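Local coordinates for protein metal-dependent phosphohydrolase, HDOD domain-containing (Geobacter sulfurreducens, PDB 3HC1) that is of unknown function but binds two iron(III) ions at an HD-type site, consistent with a metal-dependent phosphohydrolase, at residues R12-L15 and A16-F19; G90-L93 and L94-A97; F161-G164 and K165-S168. All coordinates share one frame; numbering follows the deposited sequence.

The three contacts follow one another along an all-helical chain, each a local contact between residues three to five apart. Contact 1 lies on helix 9-21, contact 2 on the long helix 82-108, and contact 3 where helix 154-162 gives way to helix 164-177. Contacts 1 and 3 share one side of the molecule, their centres about 16 Å apart, and touch where the R163 guanidinium meets F19. Contact 2 is on the opposite side of the chain's centre, its centre about 35 Å from that of contact 1 and 34 Å from that of contact 3. Contacts 1 and 3 lie near the two iron ions, the side chains of R12 and F167 about 12 Å and 10 Å from a bound iron, whereas contact 2 lies away from the metal site.

Contact 1 (R12-L15 and A16-F19); sequences RLTL and AREF
R17 folds back over T14 within helix 9-21, laying its guanidinium against the preceding turn. CG of R17 stands beside its own backbone N (chi1 -69°), and a bend at chi3 (-52°) returns the head group along the helix instead of letting it run outward. One face of the guanidinium lies over the backbone of this turn: the plane passes 3.8 Å from L13 O, which is offset toward its rim, and R17 NH2 comes 3.5 Å from T14 CA. The T14 and R17 side chains cross at a slant, with T14 OG1 3.1 Å from R17 NH2. Both polar ends find their main partner in E10, one turn before T14 and two before R17: E10 OE2 is hydrogen-bonded to T14 OG1 and forms a salt bridge with R17 NH2. L13 adds its CB, 4.0 Å from R17 NH1. Beside this group E18, bent at chi2, presses CG to 3.2 Å from T14 O. Underneath runs the regular i to i+4 ladder, with R17 N to L13 O at 2.9 Å and the nearly straight bond of E18 N to T14 O at 3.0 Å. A16 is buried, its CB 3.4 Å from R12 O and in contact with helix 193-203, where R12 also pairs with E195. Helix 9-21 therefore has a polar outer face, where the charge of E10 is probably balanced by R17 and its carboxylate is steadied by T14, and an inner face that joins it to the helix beginning at iron ligand H193.

Contact 2 (G90-L93 and L94-A97); sequences GLDL and LREA
L91 overlaps one face of the R95 guanidinium, its CG 3.7 Å above the plane and offset toward the rim. With L91 CG anti to the backbone N (chi1 173°) the isobutyl group extends outward from the helix, and R95, extended from CG to NE, runs back toward the preceding turn to lie against it. CD2 of L91 comes 3.6 Å from R95 NH1, while CD1 of L91 stands beside R95 NE. D92 lies alongside R95, pointing the same way, with its carboxylate only 13° from coplanar with the guanidinium. D92 OD1 lies 3.4 Å from R95 NH1, at the guanidinium edge, a salt bridge whose hydrogen bond is weak and bent (135°). A water in the guanidinium plane spans the same pair, donating to D92 OD1 over 2.8 Å and accepting weakly from R95 NH1. R95 NH2 turns to the carbonyl of D42. Farther on, L93 and E96 run side by side, with CD2 of L93 4.1 Å from OE2 of E96; the carboxylate bonds to Y73 and pairs with K131. The chemistry implies an arginine held by the D42 carbonyl and by L91 over its face, with D92, joined to it directly and through a water, adding only a weak ion pair that probably offsets its charge in part.

Contact 3 (F161-G164 and K165-S168); sequences FFRG and KEFS
R163 forms a salt bridge with E166, just after F161 and F162 close helix 154-162. At R163 the backbone leaves helical angles, and the same residue is the N-cap of helix 164-177, so one residue separates the two helices. Its side chain coils through chi2 and chi3 (-62° and -66°), bringing NE back toward the first turn. There R163 NE gives E166 OE1 a weak hydrogen bond of 3.3 Å, part of the salt bridge. The carboxylate stands at the guanidinium edge, its CD in the guanidinium plane, with the two planes almost perpendicular. E166 bends at chi2 to reach it, its CB 3.4 Å from R163 O. R163 O also takes the first i to i+4 bond of the new helix, from F167 N at 2.9 Å. Without the carboxylate of E166, as with an alanine here, R163 NE would probably lose its mate and the coiled chain be freer to swing from the turn. G164 follows, its carbonyl gripped twice by S168: S168 N, 2.7 Å from G164 O, approaches nearly along the C=O axis, while S168 OG, 3.0 Å from G164 O, comes from above the carbonyl plane. Beyond the joint, the R163 guanidinium makes a cation-pi contact with F19 of helix 9-21, E166 touches F189 of helix 181-189, and F167 lodges between that helix and helix 154-162.

Contact 1 (R12-L15 and A16-F19)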
loop_
_atom_site.group_PDB
_atom_site.type_symbol
_atom_site.label_atom_id
_atom_site.label_comp_id
_atom_site.label_asym_id
_atom_site.label_seq_id
_atom_site.Cartn_x
_atom_site.Cartn_y
_atom_site.Cartn_z
ATOM N N ARG A 12 19.052 0.419 -12.733
ATOM C CA ARG A 12 17.618 0.744 -12.670
ATOM C C ARG A 12 17.333 1.876 -11.684
ATOM O O ARG A 12 16.454 2.694 -11.940
ATOM C CB ARG A 12 16.813 -0.520 -12.317
ATOM C CG ARG A 12 16.649 -1.483 -13.489
ATOM C CD ARG A 12 16.817 -2.919 -13.070
ATOM N NE ARG A 12 16.008 -3.215 -11.897
ATOM C CZ ARG A 12 16.353 -4.036 -10.902
ATOM N NH1 ARG A 12 17.509 -4.682 -10.911
ATOM N NH2 ARG A 12 15.522 -4.207 -9.873
ATOM N N LEU A 13 18.055 1.921 -10.555
ATOM C CA LEU A 13 17.864 3.017 -9.585
ATOM C C LEU A 13 18.381 4.333 -10.165
ATOM O O LEU A 13 17.699 5.337 -10.055
ATOM C CB LEU A 13 18.478 2.715 -8.204
ATOM C CG LEU A 13 17.732 1.710 -7.327
ATOM C CD1 LEU A 13 18.610 1.294 -6.145
ATOM C CD2 LEU A 13 16.405 2.273 -6.820
ATOM N N THR A 14 19.535 4.310 -10.860
ATOM C CA THR A 14 20.042 5.517 -11.537
ATOM C C THR A 14 19.041 6.012 -12.570
ATOM O O THR A 14 18.711 7.182 -12.605
ATOM C CB THR A 14 21.432 5.265 -12.204
ATOM O OG1 THR A 14 22.400 5.059 -11.178
ATOM C CG2 THR A 14 21.860 6.426 -13.038
ATOM N N LEU A 15 18.540 5.103 -13.404
ATOM C CA LEU A 15 17.534 5.462 -14.419
ATOM C C LEU A 15 16.277 6.023 -13.740
ATOM O O LEU A 15 15.703 6.993 -14.219
ATOM C CB LEU A 15 17.188 4.252 -15.304
ATOM C CG LEU A 15 18.229 3.860 -16.341
ATOM C CD1 LEU A 15 17.845 2.513 -16.953
ATOM C CD2 LEU A 15 18.385 4.978 -17.415
ATOM N N ALA A 16 15.860 5.407 -12.635
ATOM C CA ALA A 16 14.730 5.930 -11.865
ATOM C C ALA A 16 14.997 7.378 -11.415
ATOM O O ALA A 16 14.116 8.248 -11.585
ATOM C CB ALA A 16 14.358 5.008 -10.628
ATOM N N ARG A 17 16.183 7.652 -10.859
ATOM C CA ARG A 17 16.451 9.064 -10.432
ATOM C C ARG A 17 16.443 10.021 -11.606
ATOM O O ARG A 17 15.809 11.062 -11.537
ATOM C CB ARG A 17 17.697 9.217 -9.592
ATOM C CG ARG A 17 17.519 8.579 -8.229
ATOM C CD ARG A 17 18.773 8.776 -7.397
ATOM N NE ARG A 17 19.963 8.330 -8.122
ATOM C CZ ARG A 17 20.554 7.138 -8.028
ATOM N NH1 ARG A 17 20.107 6.180 -7.225
ATOM N NH2 ARG A 17 21.630 6.904 -8.762
ATOM N N GLU A 18 17.016 9.621 -12.735
ATOM C CA GLU A 18 16.959 10.492 -13.940
ATOM C C GLU A 18 15.531 10.701 -14.433
ATOM O O GLU A 18 15.148 11.805 -14.864
ATOM C CB GLU A 18 17.780 9.893 -15.084
ATOM C CG GLU A 18 19.239 9.557 -14.728
ATOM C CD GLU A 18 20.162 10.788 -14.625
ATOM O OE1 GLU A 18 19.686 11.934 -14.818
ATOM O OE2 GLU A 18 21.370 10.590 -14.349
ATOM N N PHE A 19 14.720 9.651 -14.360
ATOM C CA PHE A 19 13.290 9.758 -14.708
ATOM C C PHE A 19 12.575 10.817 -13.821
ATOM O O PHE A 19 11.645 11.478 -14.265
ATOM C CB PHE A 19 12.613 8.379 -14.509
ATOM C CG PHE A 19 11.328 8.183 -15.272
ATOM C CD1 PHE A 19 11.346 7.915 -16.643
ATOM C CD2 PHE A 19 10.115 8.170 -14.620
ATOM C CE1 PHE A 19 10.160 7.670 -17.362
ATOM C CE2 PHE A 19 8.926 7.928 -15.331
ATOM C CZ PHE A 19 8.963 7.680 -16.708
#

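Contact 2 (G90-L93 and L94-A97)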
loop_
_atom_site.group_PDB
_atom_site.type_symbol
_atom_site.label_atom_id
_atom_site.label_comp_id
_atom_site.label_asym_id
_atom_site.label_seq_id
_atom_site.Cartn_x
_atom_site.Cartn_y
_atom_site.Cartn_z
ATOM N N GLY A 90 -8.639 3.756 19.584
ATOM C CA GLY A 90 -7.323 3.657 20.217
ATOM C C GLY A 90 -6.199 4.143 19.296
ATOM O O GLY A 90 -6.415 4.488 18.123
ATOM N N LEU A 91 -4.989 4.155 19.851
ATOM C CA LEU A 91 -3.841 4.854 19.264
ATOM C C LEU A 91 -3.483 4.308 17.877
ATOM O O LEU A 91 -3.336 5.080 16.934
ATOM C CB LEU A 91 -2.629 4.763 20.207
ATOM C CG LEU A 91 -1.240 5.272 19.793
ATOM C CD1 LEU A 91 -1.241 6.782 19.556
ATOM C CD2 LEU A 91 -0.206 4.867 20.832
ATOM N N ASP A 92 -3.372 2.988 17.748
ATOM C CA ASP A 92 -2.956 2.413 16.462
ATOM C C ASP A 92 -3.968 2.612 15.322
ATOM O O ASP A 92 -3.592 3.086 14.228
ATOM C CB ASP A 92 -2.579 0.934 16.624
ATOM C CG ASP A 92 -1.361 0.733 17.502
ATOM O OD1 ASP A 92 -0.695 1.724 17.878
ATOM O OD2 ASP A 92 -1.075 -0.430 17.829
ATOM N N LEU A 93 -5.235 2.266 15.548
ATOM C CA LEU A 93 -6.247 2.487 14.520
ATOM C C LEU A 93 -6.439 3.991 14.222
ATOM O O LEU A 93 -6.740 4.370 13.077
ATOM C CB LEU A 93 -7.560 1.796 14.852
ATOM C CG LEU A 93 -7.544 0.257 14.805
ATOM C CD1 LEU A 93 -8.799 -0.367 15.451
ATOM C CD2 LEU A 93 -7.373 -0.247 13.384
ATOM N N LEU A 94 -6.247 4.860 15.220
ATOM C CA LEU A 94 -6.311 6.291 14.927
ATOM C C LEU A 94 -5.151 6.764 13.992
ATOM O O LEU A 94 -5.414 7.500 13.048
ATOM C CB LEU A 94 -6.370 7.145 16.182
ATOM C CG LEU A 94 -6.584 8.663 16.004
ATOM C CD1 LEU A 94 -7.910 8.950 15.359
ATOM C CD2 LEU A 94 -6.463 9.372 17.359
ATOM N N ARG A 95 -3.913 6.382 14.296
ATOM C CA ARG A 95 -2.746 6.636 13.417
ATOM C C ARG A 95 -3.044 6.113 12.009
ATOM O O ARG A 95 -2.778 6.775 11.015
ATOM C CB ARG A 95 -1.476 5.951 13.936
ATOM C CG ARG A 95 -0.731 6.597 15.163
ATOM C CD ARG A 95 0.160 5.510 15.841
ATOM N NE ARG A 95 1.212 6.062 16.674
ATOM C CZ ARG A 95 1.917 5.388 17.590
ATOM N NH1 ARG A 95 1.713 4.090 17.827
ATOM N NH2 ARG A 95 2.838 6.029 18.304
ATOM N N GLU A 96 -3.595 4.908 11.939
ATOM C CA GLU A 96 -3.941 4.284 10.674
ATOM C C GLU A 96 -4.974 5.063 9.914
ATOM O O GLU A 96 -4.842 5.256 8.728
ATOM C CB GLU A 96 -4.508 2.885 10.908
ATOM C CG GLU A 96 -4.665 2.091 9.654
ATOM C CD GLU A 96 -5.072 0.660 9.916
ATOM O OE1 GLU A 96 -4.272 -0.091 10.528
ATOM O OE2 GLU A 96 -6.186 0.279 9.483
ATOM N N ALA A 97 -6.031 5.478 10.596
ATOM C CA ALA A 97 -7.122 6.225 9.951
ATOM C C ALA A 97 -6.627 7.606 9.470
ATOM O O ALA A 97 -6.972 8.061 8.364
ATOM C CB ALA A 97 -8.311 6.371 10.900
HETATM O O HOH W 1 1.574 1.251 19.536
#

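Contact 3 (F161-G164 and K165-S168)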
loop_
_atom_site.group_PDB
_atom_site.type_symbol
_atom_site.label_atom_id
_atom_site.label_comp_id
_atom_site.label_asym_id
_atom_site.label_seq_id
_atom_site.Cartn_x
_atom_site.Cartn_y
_atom_site.Cartn_z
ATOM N N PHE A 161 0.744 10.492 -12.800
ATOM C CA PHE A 161 0.372 11.904 -12.635
ATOM C C PHE A 161 1.455 12.839 -13.190
ATOM O O PHE A 161 1.153 13.958 -13.616
ATOM C CB PHE A 161 0.124 12.269 -11.174
ATOM C CG PHE A 161 -1.186 11.793 -10.594
ATOM C CD1 PHE A 161 -2.270 11.392 -11.403
ATOM C CD2 PHE A 161 -1.351 11.815 -9.206
ATOM C CE1 PHE A 161 -3.446 11.014 -10.851
ATOM C CE2 PHE A 161 -2.562 11.432 -8.636
ATOM C CZ PHE A 161 -3.607 11.033 -9.468
ATOM N N PHE A 162 2.715 12.392 -13.159
ATOM C CA PHE A 162 3.825 13.301 -13.416
ATOM C C PHE A 162 4.584 13.028 -14.669
ATOM O O PHE A 162 5.302 13.901 -15.124
ATOM C CB PHE A 162 4.757 13.382 -12.206
ATOM C CG PHE A 162 4.103 13.998 -11.029
ATOM C CD1 PHE A 162 4.152 15.376 -10.844
ATOM C CD2 PHE A 162 3.364 13.235 -10.168
ATOM C CE1 PHE A 162 3.507 15.967 -9.769
ATOM C CE2 PHE A 162 2.699 13.815 -9.085
ATOM C CZ PHE A 162 2.779 15.190 -8.888
ATOM N N ARG A 163 4.469 11.830 -15.197
ATOM C CA ARG A 163 5.028 11.470 -16.485
ATOM C C ARG A 163 3.930 10.775 -17.295
ATOM O O ARG A 163 4.176 9.766 -17.919
ATOM C CB ARG A 163 6.249 10.532 -16.332
ATOM C CG ARG A 163 7.415 11.112 -15.545
ATOM C CD ARG A 163 7.999 12.324 -16.190
ATOM N NE ARG A 163 8.625 12.057 -17.467
ATOM C CZ ARG A 163 9.938 11.930 -17.685
ATOM N NH1 ARG A 163 10.831 12.033 -16.695
ATOM N NH2 ARG A 163 10.371 11.702 -18.928
ATOM N N GLY A 164 2.724 11.333 -17.270
ATOM C CA GLY A 164 1.559 10.682 -17.881
ATOM C C GLY A 164 1.693 10.461 -19.371
ATOM O O GLY A 164 1.388 9.365 -19.904
ATOM N N LYS A 165 2.168 11.514 -20.038
ATOM C CA LYS A 165 2.380 11.480 -21.491
ATOM C C LYS A 165 3.132 10.201 -21.841
ATOM O O LYS A 165 2.712 9.470 -22.739
ATOM C CB LYS A 165 3.090 12.764 -21.963
ATOM C CG LYS A 165 3.119 13.010 -23.452
ATOM C CD LYS A 165 3.483 14.482 -23.795
ATOM C CE LYS A 165 4.582 15.099 -22.906
ATOM N NZ LYS A 165 5.117 16.351 -23.522
ATOM N N GLU A 166 4.164 9.897 -21.052
ATOM C CA GLU A 166 4.985 8.706 -21.195
ATOM C C GLU A 166 4.273 7.435 -20.735
ATOM O O GLU A 166 4.302 6.428 -21.435
ATOM C CB GLU A 166 6.287 8.852 -20.375
ATOM C CG GLU A 166 7.310 9.948 -20.834
ATOM C CD GLU A 166 6.899 11.410 -20.527
ATOM O OE1 GLU A 166 6.166 11.676 -19.561
ATOM O OE2 GLU A 166 7.327 12.322 -21.267
ATOM N N PHE A 167 3.660 7.459 -19.541
ATOM C CA PHE A 167 2.901 6.302 -18.995
ATOM C C PHE A 167 1.800 5.855 -19.973
ATOM O O PHE A 167 1.429 4.679 -20.006
ATOM C CB PHE A 167 2.234 6.721 -17.690
ATOM C CG PHE A 167 1.784 5.570 -16.784
ATOM C CD1 PHE A 167 2.660 4.550 -16.417
ATOM C CD2 PHE A 167 0.549 5.621 -16.162
ATOM C CE1 PHE A 167 2.281 3.538 -15.515
ATOM C CE2 PHE A 167 0.138 4.636 -15.272
ATOM C CZ PHE A 167 1.009 3.579 -14.926
ATOM N N SER A 168 1.239 6.821 -20.714
ATOM C CA SER A 168 0.263 6.502 -21.788
ATOM C C SER A 168 0.727 5.342 -22.625
ATOM O O SER A 168 -0.072 4.500 -22.980
ATOM C CB SER A 168 0.030 7.683 -22.743
ATOM O OG SER A 168 -0.604 8.722 -22.039
#